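Long-range contact in 2-c-methyl-d-erythritol 2,4-cyclodiphosphate synthase (Plasmodium falciparum, PDB 4C81), which catalyses the zinc-dependent cyclisation that yields 2-C-methyl-D-erythritol 2,4-cyclodiphosphate with release of CMP, a step of non-mevalonate isoprenoid biosynthesis: residues 130-138 with 150-158. The protein carries 1 engineered substitution. Residues are numbered along the deposited sequence; the frame is centred on the assembly and turned at random.
Sequences ISNIRKNII and SQISVKGKT. With CDP (cytidine-5'-diphosphate), chain D.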
loop_
_atom_site.group_PDB
_atom_site.type_symbol
_atom_site.label_atom_id
_atom_site.label_comp_id
_atom_site.label_asym_id
_atom_site.label_seq_id
_atom_site.Cartn_x
_atom_site.Cartn_y
_atom_site.Cartn_z
ATOM N N ILE A 130 -11.679 -2.399 15.067
ATOM C CA ILE A 130 -11.365 -0.984 14.834
ATOM C C ILE A 130 -12.594 -0.068 14.810
ATOM O O ILE A 130 -12.537 1.049 15.319
ATOM C CB ILE A 130 -10.561 -0.793 13.511
ATOM C CG1 ILE A 130 -9.203 -1.502 13.580
ATOM C CG2 ILE A 130 -10.339 0.688 13.216
ATOM C CD1 ILE A 130 -8.309 -1.010 14.699
ATOM N N SER A 131 -13.699 -0.531 14.230
ATOM C CA SER A 131 -14.908 0.303 14.155
ATOM C C SER A 131 -15.471 0.656 15.543
ATOM O O SER A 131 -16.103 1.701 15.702
ATOM C CB SER A 131 -15.981 -0.348 13.274
ATOM O OG SER A 131 -16.515 -1.509 13.873
ATOM N N ASN A 132 -15.229 -0.198 16.537
ATOM C CA ASN A 132 -15.656 0.078 17.914
ATOM C C ASN A 132 -14.789 1.117 18.629
ATOM O O ASN A 132 -15.234 1.717 19.609
ATOM C CB ASN A 132 -15.678 -1.210 18.750
ATOM C CG ASN A 132 -16.742 -2.204 18.291
ATOM O OD1 ASN A 132 -16.657 -3.395 18.598
ATOM N ND2 ASN A 132 -17.746 -1.723 17.565
ATOM N N ILE A 133 -13.561 1.318 18.153
ATOM C CA ILE A 133 -12.632 2.272 18.774
ATOM C C ILE A 133 -12.182 3.383 17.811
ATOM O O ILE A 133 -11.303 4.184 18.156
ATOM C CB ILE A 133 -11.396 1.551 19.398
ATOM C CG1 ILE A 133 -10.632 0.728 18.350
ATOM C CG2 ILE A 133 -11.842 0.651 20.550
ATOM C CD1 ILE A 133 -9.328 0.132 18.862
ATOM N N ARG A 134 -12.818 3.451 16.638
ATOM C CA ARG A 134 -12.463 4.412 15.586
ATOM C C ARG A 134 -12.458 5.855 16.080
ATOM O O ARG A 134 -11.496 6.587 15.850
ATOM C CB ARG A 134 -13.420 4.288 14.394
ATOM C CG ARG A 134 -13.253 5.387 13.348
ATOM C CD ARG A 134 -14.301 5.330 12.256
ATOM N NE ARG A 134 -13.855 4.554 11.100
ATOM C CZ ARG A 134 -14.382 3.402 10.679
ATOM N NH1 ARG A 134 -15.418 2.834 11.296
ATOM N NH2 ARG A 134 -13.870 2.818 9.605
ATOM N N LYS A 135 -13.540 6.259 16.743
ATOM C CA LYS A 135 -13.689 7.640 17.217
ATOM C C LYS A 135 -12.537 8.052 18.131
ATOM O O LYS A 135 -11.992 9.148 17.998
ATOM C CB LYS A 135 -15.024 7.820 17.947
ATOM C CG LYS A 135 -16.245 7.814 17.036
ATOM N N ASN A 136 -12.175 7.159 19.052
ATOM C CA ASN A 136 -11.081 7.391 19.991
ATOM C C ASN A 136 -9.732 7.491 19.274
ATOM O O ASN A 136 -8.933 8.382 19.557
ATOM C CB ASN A 136 -11.043 6.261 21.031
ATOM C CG ASN A 136 -10.282 6.635 22.297
ATOM O OD1 ASN A 136 -9.516 7.598 22.329
ATOM N ND2 ASN A 136 -10.496 5.860 23.355
ATOM N N ILE A 137 -9.485 6.572 18.345
ATOM C CA ILE A 137 -8.239 6.581 17.573
ATOM C C ILE A 137 -8.107 7.883 16.787
ATOM O O ILE A 137 -7.062 8.542 16.827
ATOM C CB ILE A 137 -8.160 5.380 16.606
ATOM C CG1 ILE A 137 -7.992 4.076 17.386
ATOM C CG2 ILE A 137 -6.994 5.548 15.630
ATOM C CD1 ILE A 137 -8.143 2.838 16.533
ATOM N N ILE A 138 -9.178 8.257 16.093
ATOM C CA ILE A 138 -9.195 9.477 15.286
ATOM C C ILE A 138 -8.985 10.725 16.154
ATOM O O ILE A 138 -8.261 11.645 15.758
ATOM C CB ILE A 138 -10.494 9.586 14.451
ATOM C CG1 ILE A 138 -10.490 8.525 13.341
ATOM C CG2 ILE A 138 -10.638 10.972 13.847
ATOM C CD1 ILE A 138 -11.761 8.481 12.524
ATOM N N SER A 150 -11.448 15.511 10.305
ATOM C CA SER A 150 -11.857 15.336 8.909
ATOM C C SER A 150 -10.697 14.988 7.968
ATOM O O SER A 150 -10.928 14.617 6.815
ATOM C CB SER A 150 -12.559 16.599 8.395
ATOM O OG SER A 150 -11.642 17.669 8.237
ATOM N N GLN A 151 -9.462 15.123 8.452
ATOM C CA GLN A 151 -8.272 14.759 7.679
ATOM C C GLN A 151 -7.786 13.334 7.957
ATOM O O GLN A 151 -6.736 12.941 7.445
ATOM C CB GLN A 151 -7.136 15.739 7.980
ATOM C CG GLN A 151 -7.428 17.162 7.541
ATOM C CD GLN A 151 -6.434 18.164 8.093
ATOM O OE1 GLN A 151 -6.708 18.836 9.086
ATOM N NE2 GLN A 151 -5.276 18.268 7.458
ATOM N N ILE A 152 -8.534 12.574 8.759
ATOM C CA ILE A 152 -8.106 11.242 9.214
ATOM C C ILE A 152 -9.146 10.160 8.900
ATOM O O ILE A 152 -10.339 10.335 9.153
ATOM C CB ILE A 152 -7.856 11.230 10.737
ATOM C CG1 ILE A 152 -6.860 12.324 11.132
ATOM C CG2 ILE A 152 -7.348 9.865 11.190
ATOM C CD1 ILE A 152 -6.771 12.544 12.628
ATOM N N SER A 153 -8.671 9.045 8.347
ATOM C CA SER A 153 -9.470 7.841 8.169
ATOM C C SER A 153 -8.722 6.669 8.785
ATOM O O SER A 153 -7.511 6.534 8.595
ATOM C CB SER A 153 -9.704 7.564 6.688
ATOM O OG SER A 153 -10.227 6.262 6.487
ATOM N N VAL A 154 -9.446 5.837 9.529
ATOM C CA VAL A 154 -8.912 4.570 10.026
ATOM C C VAL A 154 -9.952 3.470 9.807
ATOM O O VAL A 154 -11.126 3.630 10.157
ATOM C CB VAL A 154 -8.489 4.652 11.509
ATOM C CG1 VAL A 154 -9.677 4.963 12.409
ATOM C CG2 VAL A 154 -7.808 3.355 11.936
ATOM N N LYS A 155 -9.506 2.370 9.199
ATOM C CA LYS A 155 -10.374 1.259 8.815
ATOM C C LYS A 155 -9.678 -0.047 9.174
ATOM O O LYS A 155 -8.447 -0.134 9.112
ATOM C CB LYS A 155 -10.648 1.282 7.303
ATOM C CG LYS A 155 -10.779 2.676 6.687
ATOM C CD LYS A 155 -11.285 2.635 5.243
ATOM C CE LYS A 155 -10.254 2.089 4.267
ATOM N NZ LYS A 155 -9.050 2.955 4.120
ATOM N N GLY A 156 -10.471 -1.059 9.529
ATOM C CA GLY A 156 -9.963 -2.390 9.832
ATOM C C GLY A 156 -10.544 -3.445 8.911
ATOM O O GLY A 156 -11.698 -3.345 8.494
ATOM N N LYS A 157 -9.723 -4.442 8.586
ATOM C CA LYS A 157 -10.126 -5.602 7.793
ATOM C C LYS A 157 -9.508 -6.848 8.405
ATOM O O LYS A 157 -8.349 -6.822 8.814
ATOM C CB LYS A 157 -9.633 -5.460 6.350
ATOM C CG LYS A 157 -10.280 -4.332 5.563
ATOM C CD LYS A 157 -11.699 -4.671 5.125
ATOM C CE LYS A 157 -11.712 -5.687 3.992
ATOM N NZ LYS A 157 -13.026 -5.739 3.300
ATOM N N THR A 158 -10.268 -7.939 8.471
ATOM C CA THR A 158 -9.700 -9.226 8.884
ATOM C C THR A 158 -8.857 -9.806 7.752
ATOM O O THR A 158 -8.820 -9.259 6.649
ATOM C CB THR A 158 -10.780 -10.269 9.265
ATOM O OG1 THR A 158 -11.455 -10.737 8.088
ATOM C CG2 THR A 158 -11.784 -9.688 10.249
HETATM O O3B CDP D . -15.701 -10.142 4.937
HETATM P PB CDP D . -15.663 -8.524 4.846
HETATM O O1B CDP D . -15.151 -8.217 3.365
HETATM O O2B CDP D . -16.991 -7.903 5.088
HETATM O O3A CDP D . -14.489 -7.982 5.811
HETATM P PA CDP D . -14.234 -8.505 7.317
HETATM O O1A CDP D . -15.026 -9.716 7.622
HETATM O O2A CDP D . -12.771 -8.530 7.519
HETATM O "O5'" CDP D . -14.811 -7.293 8.202
HETATM C "C5'" CDP D . -16.017 -6.602 7.853
HETATM C "C4'" CDP D . -16.089 -5.261 8.588
HETATM O "O4'" CDP D . -15.790 -5.515 9.984
HETATM C "C3'" CDP D . -14.986 -4.314 8.123
HETATM O "O3'" CDP D . -15.414 -3.564 6.981
HETATM C "C2'" CDP D . -14.835 -3.410 9.341
HETATM O "O2'" CDP D . -15.852 -2.403 9.340
HETATM C "C1'" CDP D . -15.074 -4.363 10.523
HETATM N N1 CDP D . -13.755 -4.731 11.123
HETATM C C2 CDP D . -13.069 -3.778 11.899
HETATM O O2 CDP D . -13.545 -2.658 12.080
HETATM N N3 CDP D . -11.838 -4.111 12.465
HETATM C C4 CDP D . -11.267 -5.367 12.274
HETATM N N4 CDP D . -10.091 -5.633 12.836
HETATM C C5 CDP D . -11.939 -6.318 11.513
HETATM C C6 CDP D . -13.171 -6.006 10.940
HETATM O O HOH W 1 -12.425 6.459 9.511
#
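Val154, on strand 152-157, packs against Ile130, Arg134, Ile137 and Ile138 of helix 130-145, inside a beta-alpha-beta unit whose first strand is 114-124. Its chi1 of 62° sets CG1 flanked by the backbone N and the carbonyl carbon, where it meets Arg134 CG at 3.7 Å and Ile138 CG1 at 3.8 Å. The compact, beta-branched valine thus packs CG1 against Arg134, Ile137 and Ile138, and CG2 against Ile130 CG2. Ile138 CG1 lies 4.0 Å from Ile152 CG2, extending the apolar layer along the strand. The long arginine combines a methylene stem for that layer with a polar end: the chain bends at chi3 (-93°), turning the guanidinium back so that NE and NH2 both make weak bonds to Val154 O, obliquely to the guanidinium plane. NH2 also makes a salt bridge to Asp81 of the second subunit, whose OD1 hydrogen-bonds CDP, tying the helix to the subunit interface. Water 1 accepts from Arg134 NE and Val154 N. Gly156, without a side chain, lets Ile130 CG1 approach its CA to 3.9 Å beside the cytosine. There two successive backbone amides recognise the base: Ser131 N donates to CDP O2, and Ile130 N to CDP N3 at 3.1 Å.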